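Local coordinates for protein putative methyltransferase (PDB 3LL7) that is a putative methyltransferase, probably moving a methyl group to a substrate that has not been identified, at residues F272-Y286 with A304-K318. Numbering follows the deposited sequence. Where two conformers were deposited one is given.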
loop_
_atom_site.group_PDB
_atom_site.type_symbol
_atom_site.label_atom_id
_atom_site.label_comp_id
_atom_site.label_asym_id
_atom_site.label_seq_id
_atom_site.Cartn_x
_atom_site.Cartn_y
_atom_site.Cartn_z
ATOM N N PHE A 272 -4.472 14.425 0.336
ATOM C CA PHE A 272 -5.817 15.003 0.289
ATOM C C PHE A 272 -6.503 14.612 1.595
ATOM O O PHE A 272 -6.712 13.422 1.860
ATOM C CB PHE A 272 -6.572 14.423 -0.907
ATOM C CG PHE A 272 -7.858 15.120 -1.198
ATOM C CD1 PHE A 272 -7.901 16.129 -2.162
ATOM C CD2 PHE A 272 -9.005 14.805 -0.482
ATOM C CE1 PHE A 272 -9.069 16.816 -2.428
ATOM C CE2 PHE A 272 -10.214 15.496 -0.747
ATOM C CZ PHE A 272 -10.234 16.507 -1.724
ATOM N N ILE A 273 -6.815 15.583 2.441
ATOM C CA ILE A 273 -7.417 15.258 3.733
ATOM C C ILE A 273 -8.871 15.729 3.754
ATOM O O ILE A 273 -9.165 16.873 3.377
ATOM C CB ILE A 273 -6.658 15.941 4.871
ATOM C CG1 ILE A 273 -5.140 15.639 4.789
ATOM C CG2 ILE A 273 -7.243 15.572 6.255
ATOM C CD1 ILE A 273 -4.342 16.411 5.868
ATOM N N PHE A 274 -9.771 14.848 4.184
ATOM C CA PHE A 274 -11.192 15.198 4.263
ATOM C C PHE A 274 -11.866 14.337 5.345
ATOM O O PHE A 274 -11.197 13.547 6.021
ATOM C CB PHE A 274 -11.885 15.006 2.876
ATOM C CG PHE A 274 -12.118 13.561 2.504
ATOM C CD1 PHE A 274 -13.426 13.066 2.407
ATOM C CD2 PHE A 274 -11.032 12.680 2.250
ATOM C CE1 PHE A 274 -13.650 11.717 2.078
ATOM C CE2 PHE A 274 -11.267 11.338 1.944
ATOM C CZ PHE A 274 -12.594 10.862 1.866
ATOM N N THR A 275 -13.182 14.492 5.502
ATOM C CA THR A 275 -13.959 13.668 6.430
ATOM C C THR A 275 -15.217 13.189 5.738
ATOM O O THR A 275 -15.678 13.805 4.768
ATOM C CB THR A 275 -14.406 14.465 7.675
ATOM O OG1 THR A 275 -15.264 15.545 7.273
ATOM C CG2 THR A 275 -13.207 15.007 8.426
HETATM N N MSE A 276 -15.781 12.093 6.225
HETATM C CA MSE A 276 -16.987 11.557 5.638
HETATM C C MSE A 276 -18.129 12.564 5.782
HETATM O O MSE A 276 -18.989 12.655 4.888
HETATM C CB MSE A 276 -17.376 10.226 6.280
HETATM C CG MSE A 276 -16.515 9.056 5.797
HETATM SE SE MSE A 276 -16.266 9.026 3.843
HETATM C CE MSE A 276 -18.070 8.890 3.159
ATOM N N GLU A 277 -18.131 13.310 6.894
ATOM C CA GLU A 277 -19.144 14.339 7.134
ATOM C C GLU A 277 -19.114 15.366 6.006
ATOM O O GLU A 277 -20.169 15.785 5.510
ATOM C CB GLU A 277 -18.930 15.055 8.467
ATOM C CG GLU A 277 -19.946 16.149 8.716
ATOM C CD GLU A 277 -19.721 16.887 10.006
ATOM O OE1 GLU A 277 -18.569 17.001 10.456
ATOM O OE2 GLU A 277 -20.717 17.363 10.581
ATOM N N GLU A 278 -17.902 15.800 5.646
ATOM C CA GLU A 278 -17.733 16.765 4.556
ATOM C C GLU A 278 -18.233 16.163 3.265
ATOM O O GLU A 278 -19.059 16.772 2.572
ATOM C CB GLU A 278 -16.262 17.203 4.428
ATOM C CG GLU A 278 -15.989 18.115 3.226
ATOM C CD GLU A 278 -14.521 18.464 3.131
ATOM O OE1 GLU A 278 -13.695 17.731 3.749
ATOM O OE2 GLU A 278 -14.193 19.463 2.464
ATOM N N GLU A 279 -17.754 14.966 2.919
ATOM C CA GLU A 279 -18.211 14.280 1.700
ATOM C C GLU A 279 -19.729 14.195 1.606
ATOM O O GLU A 279 -20.289 14.432 0.560
ATOM C CB GLU A 279 -17.609 12.873 1.605
ATOM C CG GLU A 279 -18.034 12.021 0.379
ATOM C CD GLU A 279 -17.574 12.554 -0.989
ATOM O OE1 GLU A 279 -16.636 13.382 -1.052
ATOM O OE2 GLU A 279 -18.124 12.094 -2.029
ATOM N N ARG A 280 -20.374 13.856 2.720
ATOM C CA ARG A 280 -21.834 13.670 2.714
ATOM C C ARG A 280 -22.622 14.979 2.639
ATOM O O ARG A 280 -23.706 15.012 2.066
ATOM C CB ARG A 280 -22.236 12.908 3.976
ATOM C CG ARG A 280 -22.016 11.422 3.800
ATOM C CD ARG A 280 -21.842 10.676 5.115
ATOM N NE ARG A 280 -21.125 9.435 4.847
ATOM C CZ ARG A 280 -20.959 8.448 5.717
ATOM N NH1 ARG A 280 -21.476 8.533 6.938
ATOM N NH2 ARG A 280 -20.283 7.366 5.352
ATOM N N SER A 281 -22.041 16.031 3.220
ATOM C CA SER A 281 -22.673 17.351 3.390
ATOM C C SER A 281 -22.645 18.238 2.144
ATOM O O SER A 281 -23.506 19.094 1.962
ATOM C CB SER A 281 -21.999 18.105 4.534
ATOM O OG SER A 281 -20.815 18.764 4.105
ATOM N N ILE A 282 -21.632 18.043 1.310
ATOM C CA ILE A 282 -21.469 18.742 0.044
ATOM C C ILE A 282 -22.459 18.249 -1.009
ATOM O O ILE A 282 -22.811 17.063 -1.035
ATOM C CB ILE A 282 -20.014 18.452 -0.475
ATOM C CG1 ILE A 282 -19.013 19.286 0.340
ATOM C CG2 ILE A 282 -19.887 18.645 -2.003
ATOM C CD1 ILE A 282 -17.518 18.825 0.029
ATOM N N SER A 283 -22.872 19.142 -1.900
ATOM C CA SER A 283 -23.563 18.725 -3.107
ATOM C C SER A 283 -22.944 19.485 -4.248
ATOM O O SER A 283 -22.562 20.664 -4.086
ATOM C CB SER A 283 -25.064 19.026 -3.034
ATOM O OG SER A 283 -25.576 18.450 -1.854
ATOM N N ILE A 284 -22.855 18.812 -5.387
ATOM C CA ILE A 284 -22.232 19.371 -6.571
ATOM C C ILE A 284 -23.144 19.228 -7.817
ATOM O O ILE A 284 -23.996 18.349 -7.849
ATOM C CB ILE A 284 -20.810 18.745 -6.789
ATOM C CG1 ILE A 284 -20.919 17.228 -7.028
ATOM C CG2 ILE A 284 -19.850 19.093 -5.639
ATOM C CD1 ILE A 284 -19.630 16.537 -7.479
ATOM N N PRO A 285 -22.801 20.056 -8.833
ATOM C CA PRO A 285 -23.303 20.058 -10.169
ATOM C C PRO A 285 -22.779 18.808 -10.825
ATOM O O PRO A 285 -21.659 18.355 -10.531
ATOM C CB PRO A 285 -22.675 21.308 -10.815
ATOM C CG PRO A 285 -21.581 21.748 -9.952
ATOM C CD PRO A 285 -21.603 20.915 -8.685
ATOM N N TYR A 286 -23.609 18.217 -11.652
ATOM C CA TYR A 286 -23.156 17.188 -12.552
ATOM C C TYR A 286 -23.402 17.736 -13.931
ATOM O O TYR A 286 -24.397 18.418 -14.181
ATOM C CB TYR A 286 -23.889 15.871 -12.295
ATOM C CG TYR A 286 -23.471 15.271 -10.973
ATOM C CD1 TYR A 286 -22.317 14.500 -10.875
ATOM C CD2 TYR A 286 -24.201 15.507 -9.821
ATOM C CE1 TYR A 286 -21.905 13.970 -9.672
ATOM C CE2 TYR A 286 -23.795 14.988 -8.601
ATOM C CZ TYR A 286 -22.652 14.207 -8.535
ATOM O OH TYR A 286 -22.229 13.684 -7.341
ATOM N N ALA A 304 -10.782 6.015 -0.805
ATOM C CA ALA A 304 -11.172 6.855 0.358
ATOM C C ALA A 304 -12.604 7.354 0.229
ATOM O O ALA A 304 -13.241 7.661 1.219
ATOM C CB ALA A 304 -10.207 8.067 0.492
ATOM N N GLY A 305 -13.070 7.453 -1.012
ATOM C CA GLY A 305 -14.429 7.874 -1.335
ATOM C C GLY A 305 -14.668 9.372 -1.376
ATOM O O GLY A 305 -15.812 9.809 -1.158
ATOM N N ALA A 306 -13.633 10.152 -1.685
ATOM C CA ALA A 306 -13.743 11.615 -1.761
ATOM C C ALA A 306 -14.318 12.064 -3.125
ATOM O O ALA A 306 -13.808 13.007 -3.731
ATOM C CB ALA A 306 -12.341 12.271 -1.553
ATOM N N PHE A 307 -15.386 11.414 -3.574
ATOM C CA PHE A 307 -15.913 11.616 -4.942
ATOM C C PHE A 307 -16.378 13.060 -5.181
ATOM O O PHE A 307 -15.995 13.711 -6.190
ATOM C CB PHE A 307 -17.078 10.643 -5.178
ATOM C CG PHE A 307 -16.729 9.165 -4.947
ATOM C CD1 PHE A 307 -15.660 8.551 -5.623
ATOM C CD2 PHE A 307 -17.496 8.393 -4.083
ATOM C CE1 PHE A 307 -15.342 7.184 -5.418
ATOM C CE2 PHE A 307 -17.193 7.015 -3.853
ATOM C CZ PHE A 307 -16.109 6.421 -4.530
ATOM N N LYS A 308 -17.200 13.559 -4.262
ATOM C CA LYS A 308 -17.721 14.916 -4.336
ATOM C C LYS A 308 -16.724 15.931 -3.812
ATOM O O LYS A 308 -16.588 17.034 -4.373
ATOM C CB LYS A 308 -19.038 15.002 -3.566
ATOM C CG LYS A 308 -20.109 14.109 -4.158
ATOM C CD LYS A 308 -21.062 13.634 -3.040
ATOM C CE LYS A 308 -21.836 14.739 -2.433
ATOM N NZ LYS A 308 -22.594 14.287 -1.179
ATOM N N THR A 309 -16.023 15.579 -2.723
ATOM C CA THR A 309 -15.109 16.539 -2.105
ATOM C C THR A 309 -14.019 17.028 -3.080
ATOM O O THR A 309 -13.665 18.197 -3.071
ATOM C CB THR A 309 -14.480 15.945 -0.833
ATOM O OG1 THR A 309 -15.552 15.546 0.049
ATOM C CG2 THR A 309 -13.680 16.998 -0.067
ATOM N N VAL A 310 -13.509 16.148 -3.921
ATOM C CA VAL A 310 -12.478 16.581 -4.869
ATOM C C VAL A 310 -13.042 17.695 -5.768
ATOM O O VAL A 310 -12.379 18.709 -6.014
ATOM C CB VAL A 310 -11.925 15.416 -5.713
ATOM C CG1 VAL A 310 -10.953 15.950 -6.821
ATOM C CG2 VAL A 310 -11.202 14.387 -4.840
ATOM N N ALA A 311 -14.285 17.518 -6.257
ATOM C CA ALA A 311 -14.864 18.519 -7.179
ATOM C C ALA A 311 -15.085 19.871 -6.453
ATOM O O ALA A 311 -14.826 20.958 -7.002
ATOM C CB ALA A 311 -16.196 17.979 -7.751
ATOM N N TYR A 312 -15.598 19.783 -5.235
ATOM C CA TYR A 312 -15.925 20.955 -4.431
ATOM C C TYR A 312 -14.642 21.704 -4.011
ATOM O O TYR A 312 -14.619 22.909 -4.084
ATOM C CB TYR A 312 -16.725 20.528 -3.174
ATOM C CG TYR A 312 -17.259 21.711 -2.374
ATOM C CD1 TYR A 312 -18.391 22.404 -2.811
ATOM C CD2 TYR A 312 -16.619 22.147 -1.227
ATOM C CE1 TYR A 312 -18.876 23.506 -2.110
ATOM C CE2 TYR A 312 -17.111 23.241 -0.495
ATOM C CZ TYR A 312 -18.232 23.916 -0.957
ATOM O OH TYR A 312 -18.728 25.009 -0.265
ATOM N N ARG A 313 -13.613 20.957 -3.602
ATOM C CA ARG A 313 -12.322 21.511 -3.136
ATOM C C ARG A 313 -11.563 22.235 -4.246
ATOM O O ARG A 313 -10.815 23.188 -3.986
ATOM C CB ARG A 313 -11.432 20.389 -2.586
ATOM C CG ARG A 313 -10.456 20.838 -1.523
ATOM C CD ARG A 313 -11.148 21.342 -0.273
ATOM N NE ARG A 313 -11.541 20.287 0.652
ATOM C CZ ARG A 313 -10.707 19.430 1.242
ATOM N NH1 ARG A 313 -9.402 19.467 0.986
ATOM N NH2 ARG A 313 -11.196 18.512 2.068
ATOM N N LEU A 314 -11.774 21.782 -5.482
ATOM C CA LEU A 314 -10.979 22.213 -6.602
ATOM C C LEU A 314 -11.758 22.956 -7.680
ATOM O O LEU A 314 -11.160 23.391 -8.644
ATOM C CB LEU A 314 -10.188 21.041 -7.179
ATOM C CG LEU A 314 -9.186 20.331 -6.257
ATOM C CD1 LEU A 314 -8.450 19.266 -7.073
ATOM C CD2 LEU A 314 -8.189 21.329 -5.615
ATOM N N GLY A 315 -13.064 23.142 -7.479
ATOM C CA GLY A 315 -13.894 23.922 -8.384
ATOM C C GLY A 315 -14.072 23.250 -9.737
ATOM O O GLY A 315 -13.988 23.901 -10.776
ATOM N N LEU A 316 -14.301 21.938 -9.701
ATOM C CA LEU A 316 -14.424 21.126 -10.915
ATOM C C LEU A 316 -15.863 20.619 -11.002
ATOM O O LEU A 316 -16.593 20.687 -10.021
ATOM C CB LEU A 316 -13.423 19.941 -10.868
ATOM C CG LEU A 316 -11.957 20.193 -10.524
ATOM C CD1 LEU A 316 -11.188 18.863 -10.362
ATOM C CD2 LEU A 316 -11.254 21.069 -11.556
ATOM N N ARG A 317 -16.299 20.195 -12.194
ATOM C CA ARG A 317 -17.614 19.597 -12.385
ATOM C C ARG A 317 -17.410 18.093 -12.527
ATOM O O ARG A 317 -16.448 17.666 -13.164
ATOM C CB ARG A 317 -18.256 20.143 -13.681
ATOM C CG ARG A 317 -18.680 21.624 -13.546
ATOM C CD ARG A 317 -18.706 22.335 -14.869
ATOM N NE ARG A 317 -19.829 21.992 -15.752
ATOM C CZ ARG A 317 -21.127 22.221 -15.502
ATOM N NH1 ARG A 317 -21.531 22.730 -14.337
ATOM N NH2 ARG A 317 -22.039 21.911 -16.424
ATOM N N LYS A 318 -18.285 17.296 -11.926
ATOM C CA LYS A 318 -18.150 15.836 -12.006
ATOM C C LYS A 318 -19.116 15.359 -13.083
ATOM O O LYS A 318 -20.170 15.968 -13.272
ATOM C CB LYS A 318 -18.490 15.194 -10.665
ATOM C CG LYS A 318 -18.136 13.720 -10.589
ATOM C CD LYS A 318 -18.034 13.307 -9.083
ATOM C CE LYS A 318 -17.499 11.874 -8.938
ATOM N NZ LYS A 318 -18.521 10.874 -9.249
#
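Glu279 reaches Thr309 because its CG is trans to its own N (chi1 179°) and its chain then folds at chi2 (65°), which carries the carboxylate to the first turn of helix 307-314. There Glu279 OE2 receives Lys308 N on its syn lone pair, at 2.8 Å and nearly straight. Glu279 OE1 is gripped twice, by Thr309 N on the syn side and, 2.7 Å away, by Thr309 OG1 on the anti side. Three donors thus fix the buried carboxylate, and the helix N-terminus would probably stabilise its negative charge. Lys308 reaches back the other way, NZ giving a 2.9 Å bond to Glu279 O in the carbonyl plane.

One turn further on, the Arg313 guanidinium plane is within 13° of the Glu278 carboxylate plane; Arg313 NH2 bonds both oxygens in a salt bridge, 3.1 Å to Glu278 OE1, and also binds Ile273 O. Phe272 CZ sits over a face of this guanidinium, while Ala306 CB rests over the centre of the Phe274 ring. Ile282 CG1 lies over a face of Tyr312. The whole exemplifies a carboxylate bound by main-chain N-H groups of a helix's first turn, here tying helix 276-281, which follows strand 272-274 of the larger mixed sheet, to the ferredoxin-like domain.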